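Local coordinates for protein FMN reductase [NAD(P)H] (Bacillus subtilis, PDB 1ZCH) that reduces FMN with NADH or NADPH as reductant, and also nitroaromatic compounds, quinones, chromates and azo dyes, at residues 95-99 / 100-104. Sequence-based numbering, arbitrary orientation.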
# COMPACT_ATOMS: atom_id res chain seq x y z
N ASP A 95 0.25 -30.12 -0.45
CA ASP A 95 0.08 -30.71 -1.77
C ASP A 95 -1.17 -30.20 -2.49
O ASP A 95 -1.98 -30.99 -2.99
CB ASP A 95 0.04 -32.23 -1.66
CG ASP A 95 0.11 -32.92 -3.01
OD1 ASP A 95 0.73 -32.36 -3.94
OD2 ASP A 95 -0.44 -34.04 -3.14
N PHE A 96 -1.31 -28.89 -2.54
CA PHE A 96 -2.42 -28.21 -3.20
C PHE A 96 -1.83 -27.37 -4.32
O PHE A 96 -0.67 -26.95 -4.24
CB PHE A 96 -3.13 -27.27 -2.21
CG PHE A 96 -4.35 -27.86 -1.57
CD1 PHE A 96 -4.35 -29.16 -1.07
CD2 PHE A 96 -5.50 -27.10 -1.43
CE1 PHE A 96 -5.48 -29.69 -0.45
CE2 PHE A 96 -6.64 -27.62 -0.81
CZ PHE A 96 -6.63 -28.92 -0.32
N LYS A 97 -2.60 -27.12 -5.38
CA LYS A 97 -2.09 -26.27 -6.45
C LYS A 97 -2.53 -24.84 -6.13
O LYS A 97 -3.68 -24.61 -5.78
CB LYS A 97 -2.65 -26.70 -7.81
CG LYS A 97 -2.09 -25.89 -8.97
CD LYS A 97 -2.54 -26.42 -10.31
CE LYS A 97 -1.92 -25.64 -11.46
NZ LYS A 97 -2.26 -24.19 -11.41
N MET A 98 -1.60 -23.90 -6.24
CA MET A 98 -1.92 -22.50 -5.96
C MET A 98 -2.54 -21.87 -7.21
O MET A 98 -1.90 -21.82 -8.27
CB MET A 98 -0.65 -21.74 -5.55
CG MET A 98 -0.85 -20.26 -5.24
SD MET A 98 0.58 -19.55 -4.41
CE MET A 98 1.77 -19.52 -5.75
N GLU A 99 -3.78 -21.42 -7.09
CA GLU A 99 -4.49 -20.83 -8.22
C GLU A 99 -4.65 -19.31 -8.13
O GLU A 99 -4.92 -18.66 -9.14
CB GLU A 99 -5.87 -21.46 -8.37
CG GLU A 99 -5.89 -22.92 -8.81
CD GLU A 99 -5.33 -23.12 -10.20
OE1 GLU A 99 -5.49 -22.22 -11.06
OE2 GLU A 99 -4.74 -24.20 -10.46
N ILE A 100 -4.49 -18.76 -6.94
CA ILE A 100 -4.65 -17.32 -6.77
C ILE A 100 -3.71 -16.54 -7.69
O ILE A 100 -4.06 -15.46 -8.19
CB ILE A 100 -4.43 -16.90 -5.28
CG1 ILE A 100 -4.93 -15.46 -5.07
CG2 ILE A 100 -2.96 -17.02 -4.91
CD1 ILE A 100 -6.42 -15.28 -5.32
N THR A 101 -2.53 -17.09 -7.95
CA THR A 101 -1.56 -16.42 -8.81
C THR A 101 -1.90 -16.47 -10.30
O THR A 101 -1.15 -15.94 -11.13
CB THR A 101 -0.16 -17.00 -8.60
OG1 THR A 101 -0.23 -18.43 -8.63
CG2 THR A 101 0.41 -16.53 -7.27
N ASN A 102 -3.02 -17.10 -10.64
CA ASN A 102 -3.42 -17.19 -12.04
C ASN A 102 -4.42 -16.11 -12.45
O ASN A 102 -5.03 -16.18 -13.51
CB ASN A 102 -3.97 -18.58 -12.35
CG ASN A 102 -2.88 -19.65 -12.31
OD1 ASN A 102 -1.77 -19.42 -12.80
ND2 ASN A 102 -3.19 -20.80 -11.73
N GLY A 103 -4.57 -15.11 -11.59
CA GLY A 103 -5.47 -14.00 -11.85
C GLY A 103 -4.90 -12.74 -11.22
O GLY A 103 -4.12 -12.83 -10.28
N LEU A 104 -5.29 -11.58 -11.72
CA LEU A 104 -4.79 -10.31 -11.20
C LEU A 104 -5.12 -10.03 -9.73
O LEU A 104 -4.53 -9.15 -9.12
CB LEU A 104 -5.26 -9.15 -12.07
CG LEU A 104 -4.57 -9.09 -13.45
CD1 LEU A 104 -5.19 -7.99 -14.31
CD2 LEU A 104 -3.08 -8.83 -13.24
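E99 and N102 are tied together twice. The backbone N of N102 donates to E99 O at 2.9 Å, and N102 ND2 reaches E99 OE1 at 2.8 Å. This second bond is bent: OE1 is approached from above the carboxylate plane, while the acceptor stays close to the amide plane of N102. E99 CG lies anti to its carbonyl carbon (chi1 -69°), and a bend at chi2 (-64°) sets the carboxylate beside the turn, between K97 NZ and N102 ND2. E99 OE2 forms a salt bridge with K97 NZ at 2.7 Å, also from above the plane, so each carboxylate oxygen has its own donor. The i to i+3 bond from N102 N to E99 O closes a short 3-10 turn in the loop joining helix 84-94 to helix 104-127 of the nitroreductase fold. An alanine in place of E99 would probably cost K97 this counter-charge and leave the N102 amide nitrogen without this acceptor. On the buried face, the bent end of M98 brings CE to 3.6 Å from T101 CG2, and M98 CG packs on I100 CG2 at 3.9 Å. Further out, L90 and Y154 back M98, K246 bonds N102 OD1, and Y232 of the second subunit packs on I100.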